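Local coordinates for protein glucosamine--fructose-6-phosphate aminotransferase [isomerizing] (Francisella tularensis subsp. tularensis, PDB 3TBF) that probably converts fructose-6-phosphate to glucosamine-6-phosphate with nitrogen taken from glutamine, its SIS-domain half serving as the sugar-phosphate isomerising part, at residues Lys125-Pro139 with Arg145-Val157. Numbering follows the deposited sequence.
Sequences KKQNYVGSMCICNVP and RESDIAFMTKAGV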
loop_
_atom_site.group_PDB
_atom_site.type_symbol
_atom_site.label_atom_id
_atom_site.label_comp_id
_atom_site.label_asym_id
_atom_site.label_seq_id
_atom_site.Cartn_x
_atom_site.Cartn_y
_atom_site.Cartn_z
ATOM N N LYS A 125 10.914 17.333 13.445
ATOM C CA LYS A 125 11.934 18.218 14.031
ATOM C C LYS A 125 12.209 17.947 15.510
ATOM O O LYS A 125 13.248 18.320 16.017
ATOM C CB LYS A 125 11.562 19.684 13.815
ATOM C CG LYS A 125 12.175 20.165 12.509
ATOM C CD LYS A 125 11.321 21.132 11.837
ATOM C CE LYS A 125 12.014 21.638 10.596
ATOM N NZ LYS A 125 11.716 23.091 10.470
ATOM N N LYS A 126 11.284 17.265 16.164
ATOM C CA LYS A 126 11.505 16.722 17.487
ATOM C C LYS A 126 12.042 15.292 17.460
ATOM O O LYS A 126 12.119 14.687 18.504
ATOM C CB LYS A 126 10.189 16.654 18.233
ATOM C CG LYS A 126 9.535 18.007 18.434
ATOM C CD LYS A 126 8.025 17.850 18.517
ATOM C CE LYS A 126 7.335 19.203 18.553
ATOM N NZ LYS A 126 5.869 19.017 18.779
ATOM N N GLN A 127 12.398 14.741 16.299
ATOM C CA GLN A 127 12.806 13.341 16.256
ATOM C C GLN A 127 14.242 13.254 15.788
ATOM O O GLN A 127 14.884 14.246 15.463
ATOM C CB GLN A 127 11.844 12.524 15.376
ATOM C CG GLN A 127 10.436 12.394 15.994
ATOM C CD GLN A 127 9.439 11.576 15.156
ATOM O OE1 GLN A 127 8.825 10.614 15.655
ATOM N NE2 GLN A 127 9.251 11.970 13.906
ATOM N N ASN A 128 14.737 12.042 15.734
ATOM C CA ASN A 128 16.116 11.783 15.404
ATOM C C ASN A 128 16.518 11.941 13.923
ATOM O O ASN A 128 17.390 11.224 13.460
ATOM C CB ASN A 128 16.397 10.342 15.835
ATOM C CG ASN A 128 17.863 10.058 16.011
ATOM O OD1 ASN A 128 18.670 10.986 16.246
ATOM N ND2 ASN A 128 18.230 8.769 15.909
ATOM N N TYR A 129 15.921 12.833 13.160
ATOM C CA TYR A 129 16.340 12.915 11.745
ATOM C C TYR A 129 17.563 13.815 11.632
ATOM O O TYR A 129 17.726 14.729 12.442
ATOM C CB TYR A 129 15.242 13.493 10.856
ATOM C CG TYR A 129 14.028 12.623 10.720
ATOM C CD1 TYR A 129 13.995 11.606 9.794
ATOM C CD2 TYR A 129 12.908 12.827 11.499
ATOM C CE1 TYR A 129 12.880 10.804 9.628
ATOM C CE2 TYR A 129 11.793 12.030 11.360
ATOM C CZ TYR A 129 11.782 11.019 10.408
ATOM O OH TYR A 129 10.673 10.219 10.261
ATOM N N VAL A 130 18.401 13.575 10.629
ATOM C CA VAL A 130 19.566 14.418 10.397
ATOM C C VAL A 130 19.158 15.747 9.757
ATOM O O VAL A 130 19.871 16.746 9.843
ATOM C CB VAL A 130 20.629 13.708 9.512
ATOM C CG1 VAL A 130 21.126 12.445 10.189
ATOM C CG2 VAL A 130 20.088 13.367 8.130
ATOM N N GLY A 131 18.010 15.742 9.096
ATOM C CA GLY A 131 17.501 16.946 8.436
ATOM C C GLY A 131 16.309 16.680 7.536
ATOM O O GLY A 131 15.779 15.573 7.516
ATOM N N SER A 132 15.886 17.698 6.800
ATOM C CA SER A 132 14.716 17.596 5.928
ATOM C C SER A 132 14.958 18.195 4.539
ATOM O O SER A 132 15.754 19.131 4.360
ATOM C CB SER A 132 13.513 18.287 6.566
ATOM O OG SER A 132 13.851 19.610 6.947
HETATM N N MSE A 133 14.252 17.643 3.559
HETATM C CA MSE A 133 14.303 18.132 2.200
HETATM C C MSE A 133 12.910 18.116 1.653
HETATM O O MSE A 133 12.207 17.166 1.830
HETATM C CB MSE A 133 15.184 17.256 1.325
HETATM C CG MSE A 133 15.145 17.680 -0.152
HETATM SE SE MSE A 133 16.382 16.676 -1.250
HETATM C CE MSE A 133 15.279 15.032 -1.572
ATOM N N CYS A 134 12.528 19.161 0.960
ATOM C CA CYS A 134 11.249 19.214 0.311
ATOM C C CYS A 134 11.392 19.123 -1.182
ATOM O O CYS A 134 12.190 19.836 -1.768
ATOM C CB CYS A 134 10.554 20.545 0.596
ATOM S SG CYS A 134 8.895 20.467 -0.168
ATOM N N ILE A 135 10.605 18.268 -1.810
ATOM C CA ILE A 135 10.444 18.327 -3.267
ATOM C C ILE A 135 9.152 19.073 -3.547
ATOM O O ILE A 135 8.067 18.513 -3.393
ATOM C CB ILE A 135 10.347 16.959 -3.883
ATOM C CG1 ILE A 135 11.549 16.150 -3.453
ATOM C CG2 ILE A 135 10.167 17.013 -5.404
ATOM C CD1 ILE A 135 12.217 15.592 -4.485
ATOM N N CYS A 136 9.261 20.353 -3.920
ATOM C CA CYS A 136 8.045 21.209 -3.959
ATOM C C CYS A 136 8.019 22.024 -5.223
ATOM O O CYS A 136 9.036 22.186 -5.851
ATOM C CB CYS A 136 7.918 22.088 -2.687
ATOM S SG CYS A 136 6.465 23.339 -2.640
ATOM N N ASN A 137 6.835 22.501 -5.586
ATOM C CA ASN A 137 6.626 23.311 -6.789
ATOM C C ASN A 137 6.437 24.830 -6.549
ATOM O O ASN A 137 6.601 25.630 -7.466
ATOM C CB ASN A 137 5.430 22.810 -7.589
ATOM C CG ASN A 137 5.470 23.302 -9.034
ATOM O OD1 ASN A 137 6.476 23.140 -9.705
ATOM N ND2 ASN A 137 4.385 23.890 -9.503
ATOM N N VAL A 138 6.089 25.205 -5.330
ATOM C CA VAL A 138 5.800 26.598 -4.978
ATOM C C VAL A 138 6.871 27.088 -4.031
ATOM O O VAL A 138 6.868 26.722 -2.856
ATOM C CB VAL A 138 4.442 26.726 -4.291
ATOM C CG1 VAL A 138 4.234 28.204 -3.732
ATOM C CG2 VAL A 138 3.337 26.270 -5.243
ATOM N N PRO A 139 7.800 27.915 -4.528
ATOM C CA PRO A 139 8.812 28.451 -3.624
ATOM C C PRO A 139 8.153 29.436 -2.683
ATOM O O PRO A 139 7.176 30.140 -3.048
ATOM C CB PRO A 139 9.814 29.163 -4.559
ATOM C CG PRO A 139 9.024 29.529 -5.779
ATOM C CD PRO A 139 7.882 28.499 -5.876
ATOM N N ARG A 145 9.941 26.694 3.334
ATOM C CA ARG A 145 10.533 27.493 4.413
ATOM C C ARG A 145 10.989 26.638 5.595
ATOM O O ARG A 145 12.026 26.851 6.187
ATOM C CB ARG A 145 9.571 28.586 4.885
ATOM C CG ARG A 145 9.233 29.602 3.779
ATOM C CD ARG A 145 8.398 30.783 4.325
ATOM N NE ARG A 145 7.187 30.318 4.993
ATOM C CZ ARG A 145 5.974 30.289 4.469
ATOM N NH1 ARG A 145 5.753 30.695 3.236
ATOM N NH2 ARG A 145 4.965 29.852 5.208
ATOM N N GLU A 146 10.213 25.626 5.914
ATOM C CA GLU A 146 10.492 24.889 7.106
ATOM C C GLU A 146 11.422 23.730 6.886
ATOM O O GLU A 146 11.842 23.138 7.868
ATOM C CB GLU A 146 9.218 24.468 7.745
ATOM C CG GLU A 146 8.424 25.668 8.189
ATOM C CD GLU A 146 7.102 25.268 8.810
ATOM O OE1 GLU A 146 7.090 24.296 9.606
ATOM O OE2 GLU A 146 6.069 25.928 8.518
ATOM N N SER A 147 11.787 23.425 5.640
ATOM C CA SER A 147 12.730 22.348 5.391
ATOM C C SER A 147 14.165 22.881 5.349
ATOM O O SER A 147 14.385 24.048 5.100
ATOM C CB SER A 147 12.397 21.638 4.068
ATOM O OG SER A 147 11.094 21.098 4.129
ATOM N N ASP A 148 15.147 22.014 5.565
ATOM C CA ASP A 148 16.532 22.429 5.423
ATOM C C ASP A 148 16.895 22.719 3.987
ATOM O O ASP A 148 17.660 23.622 3.722
ATOM C CB ASP A 148 17.472 21.351 5.923
ATOM C CG ASP A 148 17.303 21.079 7.387
ATOM O OD1 ASP A 148 16.891 22.012 8.109
ATOM O OD2 ASP A 148 17.604 19.957 7.803
ATOM N N ILE A 149 16.377 21.931 3.059
ATOM C CA ILE A 149 16.678 22.124 1.660
ATOM C C ILE A 149 15.459 21.831 0.796
ATOM O O ILE A 149 14.607 21.024 1.142
ATOM C CB ILE A 149 17.907 21.288 1.252
ATOM C CG1 ILE A 149 17.721 19.798 1.500
ATOM C CG2 ILE A 149 19.126 21.677 2.078
ATOM C CD1 ILE A 149 18.939 19.012 0.986
ATOM N N ALA A 150 15.386 22.487 -0.335
ATOM C CA ALA A 150 14.260 22.376 -1.213
ATOM C C ALA A 150 14.774 22.134 -2.629
ATOM O O ALA A 150 15.542 22.900 -3.142
ATOM C CB ALA A 150 13.466 23.643 -1.173
ATOM N N PHE A 151 14.375 21.035 -3.226
ATOM C CA PHE A 151 14.525 20.820 -4.633
ATOM C C PHE A 151 13.203 21.225 -5.310
ATOM O O PHE A 151 12.167 20.606 -5.063
ATOM C CB PHE A 151 14.825 19.370 -4.923
ATOM C CG PHE A 151 15.045 19.109 -6.353
ATOM C CD1 PHE A 151 14.127 19.561 -7.313
ATOM C CD2 PHE A 151 16.169 18.468 -6.787
ATOM C CE1 PHE A 151 14.320 19.353 -8.674
ATOM C CE2 PHE A 151 16.380 18.282 -8.167
ATOM C CZ PHE A 151 15.433 18.718 -9.097
HETATM N N MSE A 152 13.259 22.247 -6.177
HETATM C CA MSE A 152 12.071 22.778 -6.786
HETATM C C MSE A 152 11.827 22.084 -8.133
HETATM O O MSE A 152 12.701 21.998 -8.954
HETATM C CB MSE A 152 12.245 24.285 -7.044
HETATM C CG MSE A 152 12.641 25.115 -5.826
HETATM SE SE MSE A 152 11.386 24.859 -4.324
HETATM C CE MSE A 152 9.816 25.643 -5.261
ATOM N N THR A 153 10.618 21.600 -8.341
ATOM C CA THR A 153 10.157 21.202 -9.642
ATOM C C THR A 153 9.808 22.471 -10.419
ATOM O O THR A 153 9.691 23.524 -9.854
ATOM C CB THR A 153 8.919 20.305 -9.522
ATOM O OG1 THR A 153 7.906 21.006 -8.767
ATOM C CG2 THR A 153 9.273 18.980 -8.816
ATOM N N LYS A 154 9.713 22.380 -11.734
ATOM C CA LYS A 154 9.292 23.511 -12.531
ATOM C C LYS A 154 8.059 23.099 -13.259
ATOM O O LYS A 154 8.062 23.035 -14.478
ATOM C CB LYS A 154 10.303 23.876 -13.570
ATOM C CG LYS A 154 11.708 24.145 -13.086
ATOM C CD LYS A 154 11.754 24.878 -11.816
ATOM C CE LYS A 154 12.908 25.764 -11.782
ATOM N NZ LYS A 154 13.510 25.823 -10.459
ATOM N N ALA A 155 7.020 22.764 -12.528
ATOM C CA ALA A 155 5.790 22.389 -13.159
ATOM C C ALA A 155 4.943 23.607 -13.595
ATOM O O ALA A 155 4.105 23.455 -14.487
ATOM C CB ALA A 155 4.998 21.455 -12.256
ATOM N N GLY A 156 5.168 24.798 -13.034
ATOM C CA GLY A 156 4.234 25.916 -13.220
ATOM C C GLY A 156 2.959 25.606 -12.464
ATOM O O GLY A 156 2.975 24.765 -11.607
ATOM N N VAL A 157 1.849 26.239 -12.808
ATOM C CA VAL A 157 0.621 26.135 -12.034
ATOM C C VAL A 157 -0.305 25.100 -12.650
ATOM O O VAL A 157 -0.327 24.963 -13.890
ATOM C CB VAL A 157 -0.124 27.519 -12.051
ATOM C CG1 VAL A 157 -1.334 27.488 -11.130
ATOM C CG2 VAL A 157 0.838 28.672 -11.685
HETATM O O HOH W 1 10.787 18.176 4.190
HETATM O O HOH W 2 8.869 25.969 -8.832
#
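Asn-137 lays its side-chain amide alongside the loop 153-156, where three bonds grip it. Its OD1 accepts from Thr-153 OG1 at 2.7 Å and from Ala-155 N at 2.9 Å, both donors arriving from the same face of the amide plane. The other end of the amide is tied as well: ND2 donates a hydrogen bond to Gly-156 O, which lies almost in the amide plane, so the group is held against flipping. With CG anti to the backbone N (chi1 -161°), the amide extends from the residue just after strand 131-136 toward the loop 153-156, while the methyl of Ala-155 packs against it. A water joins Asn-137 O to Thr-153 O.

Before these residues in the chain run the paired parallel strands 131-136 and 149-152, a beta-alpha-beta unit closed through helix 142-146, with strand 149-152 at the edge of the five-stranded parallel sheet of a SIS domain. Cys-134 bonds through both its N and its O, to Ile-149 O and Phe-151 N, and Cys-136 repeats the pattern with Phe-151 O and Thr-153 N. Met-133, Ile-135, Ile-149 and Phe-151 share one face, where helix 165-184 packs; CB of Met-133 lies 3.6 Å from Ile-149 CG1. The opposite face carries Cys-134, Cys-136, Ala-150 and Met-152 beneath helix 142-146. There the selenomethionine chain of Met-152, bent at chi2 and chi3, brings CE against the ring of Pro-139, 3.5 Å from its CD.

At the other end, Ser-132 and Asp-148 exchange bonds: Ser-132 OG accepts from Asp-148 N, and Asp-148 OD2 takes Ser-132 N from above its carboxylate plane (3.0 Å). Lys-125 NZ reaches Glu-146 O on a lone pair at 2.6 Å, whereas the Glu-146 carboxylate pairs with Arg-122.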